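Local coordinates for Lin2004 protein (Listeria innocua, PDB 2HUJ) that is of unknown function but represents the DUF1798 family of bacterial proteins, whose members adopt a four-helical bundle fold, at residues Gln28-Asn36 against Cys95-Val103; Ala67-Val78 against Glu88-Asp96. All coordinates share one frame; numbering follows the deposited sequence.

Interaction 1 of 2, residues Gln28-Asn36 against Cys95-Val103; sequences QLLLQNEKN and CDNVQMTAV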
ATOM      1  N   GLN A  28      -2.164  -2.542  -7.421  1.00 25.51           N
ATOM      2  CA  GLN A  28      -1.856  -1.134  -7.541  1.00 27.33           C
ATOM      3  C   GLN A  28      -1.308  -0.601  -6.216  1.00 25.96           C
ATOM      4  O   GLN A  28      -0.331   0.155  -6.189  1.00 26.12           O
ATOM      5  CB  GLN A  28      -3.115  -0.379  -7.953  1.00 28.28           C
ATOM      6  CG  GLN A  28      -2.944   1.099  -8.012  1.00 31.73           C
ATOM      7  CD  GLN A  28      -2.697   1.543  -9.410  1.00 49.55           C
ATOM      8  OE1 GLN A  28      -3.601   2.029 -10.068  1.00 59.82           O
ATOM      9  NE2 GLN A  28      -1.496   1.320  -9.898  1.00 51.52           N
ATOM     10  N   LEU A  29      -1.933  -0.993  -5.109  1.00 25.34           N
ATOM     11  CA  LEU A  29      -1.473  -0.551  -3.791  1.00 24.75           C
ATOM     12  C   LEU A  29      -0.100  -1.128  -3.411  1.00 26.02           C
ATOM     13  O   LEU A  29       0.725  -0.421  -2.814  1.00 25.80           O
ATOM     14  CB  LEU A  29      -2.515  -0.873  -2.734  1.00 24.20           C
ATOM     15  CG  LEU A  29      -2.271  -0.258  -1.346  1.00 24.44           C
ATOM     16  CD1 LEU A  29      -2.089   1.273  -1.395  1.00 28.99           C
ATOM     17  CD2 LEU A  29      -3.398  -0.615  -0.395  1.00 27.30           C
ATOM     18  N   LEU A  30       0.132  -2.397  -3.749  1.00 25.92           N
ATOM     19  CA  LEU A  30       1.473  -2.999  -3.626  1.00 26.42           C
ATOM     20  C   LEU A  30       2.525  -2.232  -4.397  1.00 26.48           C
ATOM     21  O   LEU A  30       3.625  -1.970  -3.911  1.00 24.73           O
ATOM     22  CB  LEU A  30       1.475  -4.434  -4.072  1.00 25.47           C
ATOM     23  CG  LEU A  30       0.953  -5.464  -3.067  1.00 26.28           C
ATOM     24  CD1 LEU A  30       0.567  -6.713  -3.803  1.00 29.94           C
ATOM     25  CD2 LEU A  30       2.070  -5.744  -2.043  1.00 26.41           C
ATOM     26  N   LEU A  31       2.183  -1.831  -5.610  1.00 23.88           N
ATOM     27  CA  LEU A  31       3.087  -1.026  -6.421  1.00 26.13           C
ATOM     28  C   LEU A  31       3.394   0.337  -5.794  1.00 24.37           C
ATOM     29  O   LEU A  31       4.561   0.789  -5.789  1.00 26.14           O
ATOM     30  CB  LEU A  31       2.513  -0.848  -7.844  1.00 23.68           C
ATOM     31  CG  LEU A  31       3.500  -0.368  -8.896  1.00 31.09           C
ATOM     32  CD1 LEU A  31       4.539  -1.489  -9.183  1.00 35.31           C
ATOM     33  CD2 LEU A  31       2.803   0.051 -10.191  1.00 33.35           C
ATOM     34  N   GLN A  32       2.371   0.982  -5.242  1.00 25.58           N
ATOM     35  CA  GLN A  32       2.588   2.225  -4.517  1.00 25.18           C
ATOM     36  C   GLN A  32       3.563   2.030  -3.368  1.00 25.29           C
ATOM     37  O   GLN A  32       4.443   2.870  -3.127  1.00 26.38           O
ATOM     38  CB  GLN A  32       1.269   2.815  -4.011  1.00 26.72           C
ATOM     39  CG  GLN A  32       1.427   4.129  -3.249  1.00 28.74           C
ATOM     40  CD  GLN A  32       1.990   5.266  -4.108  1.00 32.19           C
ATOM     41  OE1 GLN A  32       1.400   5.592  -5.110  1.00 29.47           O
ATOM     42  NE2 GLN A  32       3.145   5.856  -3.714  1.00 28.21           N
ATOM     43  N   ASN A  33       3.362   0.954  -2.631  1.00 25.08           N
ATOM     44  CA  ASN A  33       4.199   0.648  -1.468  1.00 24.05           C
ATOM     45  C   ASN A  33       5.664   0.534  -1.922  1.00 26.80           C
ATOM     46  O   ASN A  33       6.569   1.081  -1.279  1.00 26.71           O
ATOM     47  CB  ASN A  33       3.681  -0.623  -0.805  1.00 26.13           C
ATOM     48  CG  ASN A  33       4.379  -0.908   0.527  1.00 26.06           C
ATOM     49  OD1 ASN A  33       4.500   0.000   1.372  1.00 27.24           O
ATOM     50  ND2 ASN A  33       4.841  -2.126   0.713  1.00 27.09           N
ATOM     51  N   GLU A  34       5.880  -0.161  -3.041  1.00 24.60           N
ATOM     52  CA  GLU A  34       7.203  -0.280  -3.661  1.00 27.84           C
ATOM     53  C   GLU A  34       7.787   1.065  -4.086  1.00 28.57           C
ATOM     54  O   GLU A  34       8.957   1.311  -3.883  1.00 27.49           O
ATOM     55  CB  GLU A  34       7.181  -1.221  -4.880  1.00 29.80           C
ATOM     56  CG  GLU A  34       6.825  -2.636  -4.624  1.00 35.26           C
ATOM     57  CD  GLU A  34       7.748  -3.346  -3.647  1.00 40.49           C
ATOM     58  OE1 GLU A  34       8.917  -2.944  -3.490  1.00 36.44           O
ATOM     59  OE2 GLU A  34       7.284  -4.341  -3.059  1.00 42.67           O
ATOM     60  N   LYS A  35       6.954   1.934  -4.660  1.00 27.75           N
ATOM     61  CA  LYS A  35       7.369   3.270  -5.059  1.00 28.07           C
ATOM     62  C   LYS A  35       7.875   4.045  -3.850  1.00 28.00           C
ATOM     63  O   LYS A  35       8.926   4.706  -3.945  1.00 25.78           O
ATOM     64  CB  LYS A  35       6.229   4.052  -5.702  1.00 28.80           C
ATOM     65  CG  LYS A  35       5.816   3.630  -7.080  1.00 33.75           C
ATOM     66  CD  LYS A  35       4.736   4.595  -7.582  1.00 33.48           C
ATOM     67  CE  LYS A  35       4.067   4.143  -8.862  1.00 44.81           C
ATOM     68  NZ  LYS A  35       2.991   5.130  -9.252  1.00 40.07           N
ATOM     69  N   ASN A  36       7.162   3.942  -2.724  1.00 25.68           N
ATOM     70  CA  ASN A  36       7.572   4.636  -1.496  1.00 25.09           C
ATOM     71  C   ASN A  36       8.953   4.207  -1.082  1.00 26.57           C
ATOM     72  O   ASN A  36       9.822   5.023  -0.739  1.00 25.36           O
ATOM     73  CB  ASN A  36       6.608   4.341  -0.342  1.00 26.17           C
ATOM     74  CG  ASN A  36       5.182   4.885  -0.570  1.00 26.06           C
ATOM     75  OD1 ASN A  36       4.878   5.549  -1.565  1.00 27.01           O
ATOM     76  ND2 ASN A  36       4.311   4.576   0.393  1.00 27.73           N
ATOM     77  N   CYS A  95      -2.900   0.223   4.940  1.00 27.54           N
ATOM     78  CA  CYS A  95      -3.119   1.461   4.175  1.00 27.71           C
ATOM     79  C   CYS A  95      -2.536   2.708   4.844  1.00 29.05           C
ATOM     80  O   CYS A  95      -1.931   3.549   4.189  1.00 28.50           O
ATOM     81  CB  CYS A  95      -4.616   1.652   3.904  1.00 30.35           C
ATOM     82  SG  CYS A  95      -5.237   0.406   2.710  1.00 31.80           S
ATOM     83  N   ASP A  96      -2.718   2.823   6.155  1.00 26.47           N
ATOM     84  CA  ASP A  96      -2.106   3.917   6.915  1.00 27.25           C
ATOM     85  C   ASP A  96      -0.613   3.939   6.663  1.00 26.95           C
ATOM     86  O   ASP A  96      -0.009   5.026   6.473  1.00 25.49           O
ATOM     87  CB  ASP A  96      -2.326   3.771   8.412  1.00 25.98           C
ATOM     88  CG  ASP A  96      -3.756   3.979   8.846  1.00 32.50           C
ATOM     89  OD1 ASP A  96      -4.560   4.597   8.102  1.00 34.24           O
ATOM     90  OD2 ASP A  96      -4.071   3.511   9.971  1.00 32.07           O
ATOM     91  N   ASN A  97       0.004   2.755   6.656  1.00 25.75           N
ATOM     92  CA  ASN A  97       1.459   2.662   6.452  1.00 27.31           C
ATOM     93  C   ASN A  97       1.889   3.259   5.129  1.00 27.72           C
ATOM     94  O   ASN A  97       2.948   3.862   5.018  1.00 27.49           O
ATOM     95  CB  ASN A  97       1.932   1.200   6.468  1.00 28.44           C
ATOM     96  CG  ASN A  97       1.750   0.522   7.817  1.00 26.39           C
ATOM     97  OD1 ASN A  97       1.594   1.184   8.835  1.00 26.85           O
ATOM     98  ND2 ASN A  97       1.739  -0.810   7.823  1.00 27.30           N
ATOM     99  N   VAL A  98       1.098   3.000   4.089  1.00 27.11           N
ATOM    100  CA  VAL A  98       1.415   3.505   2.760  1.00 26.14           C
ATOM    101  C   VAL A  98       1.393   5.029   2.748  1.00 27.60           C
ATOM    102  O   VAL A  98       2.243   5.657   2.130  1.00 29.75           O
ATOM    103  CB  VAL A  98       0.440   2.967   1.735  1.00 25.10           C
ATOM    104  CG1 VAL A  98       0.703   3.580   0.353  1.00 27.84           C
ATOM    105  CG2 VAL A  98       0.571   1.438   1.620  1.00 28.64           C
ATOM    106  N   GLN A  99       0.444   5.640   3.453  1.00 29.07           N
ATOM    107  CA  GLN A  99       0.403   7.097   3.490  1.00 30.35           C
ATOM    108  C   GLN A  99       1.612   7.648   4.269  1.00 29.32           C
ATOM    109  O   GLN A  99       2.266   8.602   3.819  1.00 29.58           O
ATOM    110  CB  GLN A  99      -0.905   7.621   4.079  1.00 30.80           C
ATOM    111  CG  GLN A  99      -0.890   9.160   4.248  1.00 37.34           C
ATOM    112  CD  GLN A  99      -2.267   9.766   4.400  1.00 36.15           C
ATOM    113  OE1 GLN A  99      -3.144   9.536   3.566  1.00 44.64           O
ATOM    114  NE2 GLN A  99      -2.480  10.519   5.489  1.00 34.03           N
HETATM  115  N   MSE A 100       1.920   7.057   5.426  1.00 28.56           N
HETATM  116  CA  MSE A 100       3.045   7.502   6.237  1.00 28.36           C
HETATM  117  C   MSE A 100       4.378   7.426   5.487  1.00 29.30           C
HETATM  118  O   MSE A 100       5.194   8.367   5.534  1.00 29.27           O
HETATM  119  CB  MSE A 100       3.179   6.664   7.502  1.00 33.05           C
HETATM  120  CG  MSE A 100       2.125   6.866   8.502  1.00 36.32           C
HETATM  121 SE   MSE A 100       2.532   5.412   9.881  0.75 41.25          SE
HETATM  122  CE  MSE A 100       1.221   4.670   9.693  1.00 31.93           C
ATOM    123  N   THR A 101       4.618   6.295   4.851  1.00 29.85           N
ATOM    124  CA  THR A 101       5.853   6.071   4.100  1.00 29.88           C
ATOM    125  C   THR A 101       5.918   6.923   2.817  1.00 29.47           C
ATOM    126  O   THR A 101       7.009   7.326   2.397  1.00 29.42           O
ATOM    127  CB  THR A 101       6.111   4.581   3.810  1.00 29.24           C
ATOM    128  OG1 THR A 101       5.005   3.979   3.135  1.00 25.77           O
ATOM    129  CG2 THR A 101       6.420   3.820   5.123  1.00 31.59           C
ATOM    130  N   ALA A 102       4.773   7.261   2.245  1.00 26.80           N
ATOM    131  CA  ALA A 102       4.781   8.176   1.097  1.00 26.85           C
ATOM    132  C   ALA A 102       5.303   9.542   1.463  1.00 28.95           C
ATOM    133  O   ALA A 102       6.098  10.149   0.715  1.00 28.18           O
ATOM    134  CB  ALA A 102       3.386   8.271   0.509  1.00 23.67           C
ATOM    135  N   VAL A 103       4.901  10.025   2.629  1.00 27.95           N
ATOM    136  CA  VAL A 103       5.433  11.307   3.143  1.00 28.04           C
ATOM    137  C   VAL A 103       6.910  11.200   3.563  1.00 27.88           C
ATOM    138  O   VAL A 103       7.733  12.013   3.173  1.00 27.83           O
ATOM    139  CB  VAL A 103       4.586  11.801   4.305  1.00 29.24           C
ATOM    140  CG1 VAL A 103       5.161  13.052   4.886  1.00 29.84           C
ATOM    141  CG2 VAL A 103       3.151  12.001   3.851  1.00 30.44           C
TER
HETATM  142  O   HOH W   1       6.827   1.846   1.801  1.00 28.79           O
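With CG anti to its carbonyl carbon (chi1 -65°), the side chain of Asn36 swings across to helix 95-103 and meets Thr101 at about a right angle. Thr101 turns its hydroxyl into the position between its own backbone N and carbonyl carbon (chi1 55°), where OG1 can both donate to Asn97 O and receive the amide. Asn36 ND2 donates to Thr101 OG1 over 2.9 Å, the hydroxyl lying somewhat off the amide plane, and makes a second, weak and strongly bent bond to Val98 O. The other end of the same amide is held from its own helix: Gln32, its chain bent at chi2, sends NE2 to Asn36 OD1 at 2.8 Å, with the acceptor in the plane of the Gln32 amide. Bonds at both ends thus fix which way round the Asn36 amide sits, flat against the backbone and methyl of Ala102, with OD1 3.7 Å from Ala102 CB.

Val98 packs as a knob into the hole formed by Leu29, Gln32, Asn33 and Asn36. Its CG1 touches Gln32 CG at 3.7 Å, while CG2 leans toward Leu29 CD1 at 4.0 Å. The other leucine methyl, CD2, abuts Cys95 SG at 3.8 Å. A water donates to both Asn33 OD1 and Thr101 OG1 and links the helices beside the direct amide bond; Asn33 ND2 is taken up by Tyr119 O.

The axes run in the same general direction, 30° apart and 9.2 Å from each other at their closest. Such knobs-into-holes packing, here combined with a buried polar network, joins helices 16-45 and 88-104 in the core of the four-helix bundle.

Interaction 2 of 2, residues Ala67-Val78 against Glu88-Asp96; sequences ADDFLELAIPWV and ELQLRQACD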
ATOM      1  N   ALA A  67      -4.946   3.896  -1.801  1.00 26.17           N
ATOM      2  CA  ALA A  67      -5.396   3.290  -0.537  1.00 28.86           C
ATOM      3  C   ALA A  67      -6.900   3.318  -0.435  1.00 28.23           C
ATOM      4  O   ALA A  67      -7.537   2.315  -0.081  1.00 28.36           O
ATOM      5  CB  ALA A  67      -4.765   3.985   0.669  1.00 30.95           C
ATOM      6  N   ASP A  68      -7.500   4.457  -0.774  1.00 29.42           N
ATOM      7  CA  ASP A  68      -8.953   4.616  -0.669  1.00 30.49           C
ATOM      8  C   ASP A  68      -9.682   3.675  -1.638  1.00 29.87           C
ATOM      9  O   ASP A  68     -10.689   3.081  -1.277  1.00 30.41           O
ATOM     10  CB  ASP A  68      -9.380   6.062  -0.981  1.00 34.43           C
ATOM     11  CG  ASP A  68      -8.987   7.089   0.119  1.00 35.97           C
ATOM     12  OD1 ASP A  68      -8.604   6.733   1.239  1.00 36.82           O
ATOM     13  OD2 ASP A  68      -9.098   8.295  -0.191  1.00 43.34           O
ATOM     14  N   ASP A  69      -9.164   3.556  -2.867  1.00 28.06           N
ATOM     15  CA  ASP A  69      -9.724   2.681  -3.884  1.00 27.51           C
ATOM     16  C   ASP A  69      -9.676   1.236  -3.391  1.00 24.65           C
ATOM     17  O   ASP A  69     -10.647   0.492  -3.518  1.00 26.34           O
ATOM     18  CB  ASP A  69      -8.923   2.798  -5.187  1.00 27.76           C
ATOM     19  CG  ASP A  69      -9.273   4.038  -6.004  1.00 36.85           C
ATOM     20  OD1 ASP A  69     -10.055   4.895  -5.526  1.00 38.46           O
ATOM     21  OD2 ASP A  69      -8.709   4.160  -7.119  1.00 40.57           O
ATOM     22  N   PHE A  70      -8.554   0.850  -2.786  1.00 26.84           N
ATOM     23  CA  PHE A  70      -8.441  -0.492  -2.234  1.00 27.15           C
ATOM     24  C   PHE A  70      -9.450  -0.738  -1.120  1.00 28.42           C
ATOM     25  O   PHE A  70     -10.177  -1.731  -1.139  1.00 27.03           O
ATOM     26  CB  PHE A  70      -7.022  -0.739  -1.737  1.00 26.06           C
ATOM     27  CG  PHE A  70      -6.858  -1.990  -0.916  1.00 23.78           C
ATOM     28  CD1 PHE A  70      -6.703  -3.271  -1.520  1.00 24.69           C
ATOM     29  CD2 PHE A  70      -6.807  -1.909   0.468  1.00 26.96           C
ATOM     30  CE1 PHE A  70      -6.512  -4.392  -0.738  1.00 24.66           C
ATOM     31  CE2 PHE A  70      -6.630  -3.029   1.244  1.00 26.99           C
ATOM     32  CZ  PHE A  70      -6.496  -4.274   0.658  1.00 24.96           C
ATOM     33  N   LEU A  71      -9.513   0.169  -0.160  1.00 27.99           N
ATOM     34  CA  LEU A  71     -10.399  -0.016   0.986  1.00 28.42           C
ATOM     35  C   LEU A  71     -11.869  -0.050   0.605  1.00 27.60           C
ATOM     36  O   LEU A  71     -12.643  -0.782   1.213  1.00 27.28           O
ATOM     37  CB  LEU A  71     -10.194   1.067   2.029  1.00 28.31           C
ATOM     38  CG  LEU A  71      -8.877   0.977   2.815  1.00 27.74           C
ATOM     39  CD1 LEU A  71      -8.767   2.231   3.666  1.00 34.65           C
ATOM     40  CD2 LEU A  71      -8.812  -0.292   3.651  1.00 31.33           C
ATOM     41  N   GLU A  72     -12.247   0.738  -0.393  1.00 29.41           N
ATOM     42  CA  GLU A  72     -13.635   0.771  -0.893  1.00 30.02           C
ATOM     43  C   GLU A  72     -14.181  -0.621  -1.162  1.00 27.88           C
ATOM     44  O   GLU A  72     -15.326  -0.897  -0.847  1.00 27.24           O
ATOM     45  CB  GLU A  72     -13.700   1.614  -2.170  1.00 29.22           C
ATOM     46  CG  GLU A  72     -15.089   1.883  -2.660  1.00 33.33           C
ATOM     47  CD  GLU A  72     -15.137   2.463  -4.066  1.00 40.66           C
ATOM     48  OE1 GLU A  72     -14.068   2.756  -4.665  1.00 48.17           O
ATOM     49  OE2 GLU A  72     -16.276   2.621  -4.563  1.00 55.57           O
ATOM     50  N   LEU A  73     -13.352  -1.485  -1.739  1.00 25.37           N
ATOM     51  CA  LEU A  73     -13.713  -2.877  -2.015  1.00 25.43           C
ATOM     52  C   LEU A  73     -13.253  -3.881  -0.966  1.00 22.65           C
ATOM     53  O   LEU A  73     -13.947  -4.866  -0.684  1.00 26.69           O
ATOM     54  CB  LEU A  73     -13.137  -3.288  -3.361  1.00 26.36           C
ATOM     55  CG  LEU A  73     -13.550  -2.437  -4.564  1.00 34.86           C
ATOM     56  CD1 LEU A  73     -13.056  -3.128  -5.806  1.00 36.74           C
ATOM     57  CD2 LEU A  73     -15.057  -2.282  -4.624  1.00 35.87           C
ATOM     58  N   ALA A  74     -12.115  -3.604  -0.331  1.00 24.68           N
ATOM     59  CA  ALA A  74     -11.496  -4.542   0.590  1.00 24.42           C
ATOM     60  C   ALA A  74     -12.266  -4.671   1.893  1.00 24.94           C
ATOM     61  O   ALA A  74     -12.311  -5.758   2.467  1.00 25.80           O
ATOM     62  CB  ALA A  74     -10.027  -4.102   0.917  1.00 24.90           C
ATOM     63  N   ILE A  75     -12.800  -3.571   2.413  1.00 25.40           N
ATOM     64  CA  ILE A  75     -13.559  -3.652   3.665  1.00 26.57           C
ATOM     65  C   ILE A  75     -14.834  -4.488   3.531  1.00 28.01           C
ATOM     66  O   ILE A  75     -15.015  -5.439   4.306  1.00 28.34           O
ATOM     67  CB  ILE A  75     -13.800  -2.273   4.321  1.00 30.23           C
ATOM     68  CG1 ILE A  75     -12.483  -1.558   4.581  1.00 33.50           C
ATOM     69  CG2 ILE A  75     -14.581  -2.441   5.649  1.00 32.30           C
ATOM     70  CD1 ILE A  75     -11.433  -2.393   5.278  1.00 37.53           C
ATOM     71  N   PRO A  76     -15.712  -4.181   2.551  1.00 29.11           N
ATOM     72  CA  PRO A  76     -16.869  -5.067   2.325  1.00 28.50           C
ATOM     73  C   PRO A  76     -16.453  -6.527   2.077  1.00 28.50           C
ATOM     74  O   PRO A  76     -17.079  -7.463   2.595  1.00 28.48           O
ATOM     75  CB  PRO A  76     -17.508  -4.476   1.066  1.00 32.19           C
ATOM     76  CG  PRO A  76     -17.069  -3.051   1.047  1.00 34.01           C
ATOM     77  CD  PRO A  76     -15.739  -2.994   1.677  1.00 29.85           C
ATOM     78  N   TRP A  77     -15.389  -6.727   1.306  1.00 27.34           N
ATOM     79  CA  TRP A  77     -14.893  -8.080   1.064  1.00 24.06           C
ATOM     80  C   TRP A  77     -14.469  -8.766   2.353  1.00 26.59           C
ATOM     81  O   TRP A  77     -14.871  -9.897   2.610  1.00 25.70           O
ATOM     82  CB  TRP A  77     -13.728  -8.059   0.075  1.00 25.48           C
ATOM     83  CG  TRP A  77     -12.953  -9.335  -0.037  1.00 24.40           C
ATOM     84  CD1 TRP A  77     -13.318 -10.449  -0.718  1.00 27.69           C
ATOM     85  CD2 TRP A  77     -11.648  -9.606   0.501  1.00 27.01           C
ATOM     86  NE1 TRP A  77     -12.342 -11.407  -0.604  1.00 30.27           N
ATOM     87  CE2 TRP A  77     -11.304 -10.906   0.125  1.00 27.53           C
ATOM     88  CE3 TRP A  77     -10.741  -8.869   1.257  1.00 26.48           C
ATOM     89  CZ2 TRP A  77     -10.086 -11.488   0.478  1.00 28.36           C
ATOM     90  CZ3 TRP A  77      -9.553  -9.450   1.605  1.00 26.05           C
ATOM     91  CH2 TRP A  77      -9.238 -10.749   1.223  1.00 28.89           C
ATOM     92  N   VAL A  78     -13.695  -8.086   3.191  1.00 27.02           N
ATOM     93  CA  VAL A  78     -13.109  -8.782   4.343  1.00 29.66           C
ATOM     94  C   VAL A  78     -14.205  -9.167   5.330  1.00 32.80           C
ATOM     95  O   VAL A  78     -14.094 -10.204   6.009  1.00 33.37           O
ATOM     96  CB  VAL A  78     -11.947  -7.983   5.031  1.00 31.79           C
ATOM     97  CG1 VAL A  78     -12.488  -6.972   5.990  1.00 34.99           C
ATOM     98  CG2 VAL A  78     -10.971  -8.946   5.712  1.00 32.16           C
ATOM     99  N   GLU A  88     -10.645  -6.064   9.290  1.00 26.57           N
ATOM    100  CA  GLU A  88     -10.693  -4.679   8.869  1.00 24.30           C
ATOM    101  C   GLU A  88      -9.508  -3.839   9.361  1.00 23.53           C
ATOM    102  O   GLU A  88      -8.925  -3.091   8.600  1.00 26.63           O
ATOM    103  CB  GLU A  88     -11.997  -4.054   9.388  1.00 25.24           C
ATOM    104  CG  GLU A  88     -12.150  -2.656   9.032  1.00 27.53           C
ATOM    105  CD  GLU A  88     -13.573  -2.103   9.155  1.00 26.48           C
ATOM    106  OE1 GLU A  88     -14.564  -2.872   9.202  1.00 27.41           O
ATOM    107  OE2 GLU A  88     -13.654  -0.869   9.223  1.00 29.87           O
ATOM    108  N   LEU A  89      -9.202  -3.931  10.651  1.00 24.44           N
ATOM    109  CA  LEU A  89      -8.140  -3.110  11.239  1.00 23.86           C
ATOM    110  C   LEU A  89      -6.811  -3.410  10.560  1.00 25.15           C
ATOM    111  O   LEU A  89      -6.072  -2.513  10.235  1.00 24.99           O
ATOM    112  CB  LEU A  89      -8.042  -3.280  12.747  1.00 24.75           C
ATOM    113  CG  LEU A  89      -6.994  -2.367  13.403  1.00 22.43           C
ATOM    114  CD1 LEU A  89      -7.221  -0.870  13.166  1.00 29.99           C
ATOM    115  CD2 LEU A  89      -6.910  -2.671  14.882  1.00 27.70           C
ATOM    116  N   GLN A  90      -6.519  -4.673  10.332  1.00 26.06           N
ATOM    117  CA  GLN A  90      -5.258  -5.039   9.668  1.00 26.65           C
ATOM    118  C   GLN A  90      -5.129  -4.374   8.307  1.00 27.10           C
ATOM    119  O   GLN A  90      -4.075  -3.878   7.923  1.00 27.04           O
ATOM    120  CB  GLN A  90      -5.210  -6.577   9.504  1.00 24.35           C
ATOM    121  CG  GLN A  90      -4.845  -7.388  10.773  1.00 28.10           C
ATOM    122  CD  GLN A  90      -5.342  -8.820  10.728  1.00 31.25           C
ATOM    123  OE1 GLN A  90      -6.554  -9.089  10.794  1.00 29.25           O
ATOM    124  NE2 GLN A  90      -4.420  -9.752  10.567  1.00 30.76           N
ATOM    125  N   LEU A  91      -6.218  -4.374   7.548  1.00 26.10           N
ATOM    126  CA  LEU A  91      -6.204  -3.762   6.233  1.00 26.11           C
ATOM    127  C   LEU A  91      -6.080  -2.260   6.336  1.00 25.92           C
ATOM    128  O   LEU A  91      -5.341  -1.653   5.558  1.00 26.01           O
ATOM    129  CB  LEU A  91      -7.465  -4.131   5.464  1.00 27.48           C
ATOM    130  CG  LEU A  91      -7.576  -5.591   5.052  1.00 28.79           C
ATOM    131  CD1 LEU A  91      -8.864  -5.849   4.285  1.00 29.99           C
ATOM    132  CD2 LEU A  91      -6.326  -5.991   4.263  1.00 30.53           C
ATOM    133  N   ARG A  92      -6.773  -1.638   7.290  1.00 26.86           N
ATOM    134  CA  ARG A  92      -6.667  -0.190   7.447  1.00 27.22           C
ATOM    135  C   ARG A  92      -5.252   0.235   7.839  1.00 26.87           C
ATOM    136  O   ARG A  92      -4.747   1.254   7.353  1.00 26.15           O
ATOM    137  CB  ARG A  92      -7.683   0.333   8.456  1.00 27.91           C
ATOM    138  CG  ARG A  92      -9.132   0.274   7.981  1.00 27.13           C
ATOM    139  CD  ARG A  92     -10.078   0.929   8.920  1.00 30.20           C
ATOM    140  NE  ARG A  92     -11.477   0.826   8.497  1.00 29.53           N
ATOM    141  CZ  ARG A  92     -12.046   1.526   7.530  1.00 36.49           C
ATOM    142  NH1 ARG A  92     -11.358   2.414   6.846  1.00 35.46           N
ATOM    143  NH2 ARG A  92     -13.327   1.310   7.230  1.00 35.29           N
ATOM    144  N   GLN A  93      -4.616  -0.549   8.699  1.00 25.93           N
ATOM    145  CA  GLN A  93      -3.257  -0.250   9.137  1.00 27.70           C
ATOM    146  C   GLN A  93      -2.268  -0.400   7.992  1.00 26.81           C
ATOM    147  O   GLN A  93      -1.362   0.442   7.850  1.00 26.04           O
ATOM    148  CB  GLN A  93      -2.860  -1.056  10.390  1.00 27.02           C
ATOM    149  CG  GLN A  93      -3.643  -0.642  11.594  1.00 29.47           C
ATOM    150  CD  GLN A  93      -3.287  -1.444  12.791  1.00 37.79           C
ATOM    151  OE1 GLN A  93      -3.020  -2.622  12.692  1.00 38.54           O
ATOM    152  NE2 GLN A  93      -3.312  -0.833  13.920  1.00 30.42           N
ATOM    153  N   ALA A  94      -2.463  -1.409   7.149  1.00 26.41           N
ATOM    154  CA  ALA A  94      -1.638  -1.593   5.955  1.00 27.51           C
ATOM    155  C   ALA A  94      -1.700  -0.341   5.077  1.00 29.21           C
ATOM    156  O   ALA A  94      -0.654   0.159   4.587  1.00 30.85           O
ATOM    157  CB  ALA A  94      -2.062  -2.833   5.183  1.00 28.91           C
ATOM    158  N   CYS A  95      -2.900   0.223   4.940  1.00 27.54           N
ATOM    159  CA  CYS A  95      -3.119   1.461   4.175  1.00 27.71           C
ATOM    160  C   CYS A  95      -2.536   2.708   4.844  1.00 29.05           C
ATOM    161  O   CYS A  95      -1.931   3.549   4.189  1.00 28.50           O
ATOM    162  CB  CYS A  95      -4.616   1.652   3.904  1.00 30.35           C
ATOM    163  SG  CYS A  95      -5.237   0.406   2.710  1.00 31.80           S
ATOM    164  N   ASP A  96      -2.718   2.823   6.155  1.00 26.47           N
ATOM    165  CA  ASP A  96      -2.106   3.917   6.915  1.00 27.25           C
ATOM    166  C   ASP A  96      -0.613   3.939   6.663  1.00 26.95           C
ATOM    167  O   ASP A  96      -0.009   5.026   6.473  1.00 25.49           O
ATOM    168  CB  ASP A  96      -2.326   3.771   8.412  1.00 25.98           C
ATOM    169  CG  ASP A  96      -3.756   3.979   8.846  1.00 32.50           C
ATOM    170  OD1 ASP A  96      -4.560   4.597   8.102  1.00 34.24           O
ATOM    171  OD2 ASP A  96      -4.071   3.511   9.971  1.00 32.07           O
TER
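Cys95 SG lies obliquely to the ring of Phe70, 3.6 Å from CD2, in a sulfur-aromatic contact that is unusual in an interface otherwise made mainly of aliphatic groups. The two segments are antiparallel neighbours in the four-helix bundle, their axes 163° apart in direction. Leu71 brings CG to 3.7 Å from the same sulfur, and the methyl of Ala67 packs on Cys95 CB, so that Ala67, Phe70 and Leu71 together pack round the Cys95 side chain.

One turn earlier on its helix, Leu91 is a knob in the hole made by Phe70, Ala74, Ile75 and Val78. Its two methyls divide the work: CD2 reaches the edge of the Phe70 ring, near the ring plane and 4.0 Å from CZ, whereas CD1 meets Val78 CB tip to tip at 3.8 Å and also touches Ala74 CB. The same Ala74 methyl covers part of one face of the Phe70 ring.

Toward the margin, Ile75 crosses both Glu88 and Arg92 at about a right angle, its CG2 lying 3.6 Å from Glu88 OE1. That oxygen accepts from Asn79 ND2. Arg92, extended from CG to NE, forms a salt bridge with Glu88 of its own helix, NE (2.9 Å) and NH2 both donating side-on to the one oxygen OE2, while Ile75 CG1 rests over one face of the Arg92 guanidinium.

How the interactions relate
Interactions 1 and 2 lie on successive parts of helix 88-104, their centres about 13 Å apart, and both include Cys95. Through them this one helix packs on helix 16-45, roughly parallel to it, and on helix 52-81, antiparallel to it. Along the chain, both segments of interaction 2 fall between residues 28-36 and the end of 95-103, so a short-range pairing sits within a longer closure. The two contacts also touch directly: Leu29 CD2 packs 3.7 Å from Phe70 CD2. Three of the four helices therefore meet where the two contacts adjoin, with helix 112-137 completing the bundle.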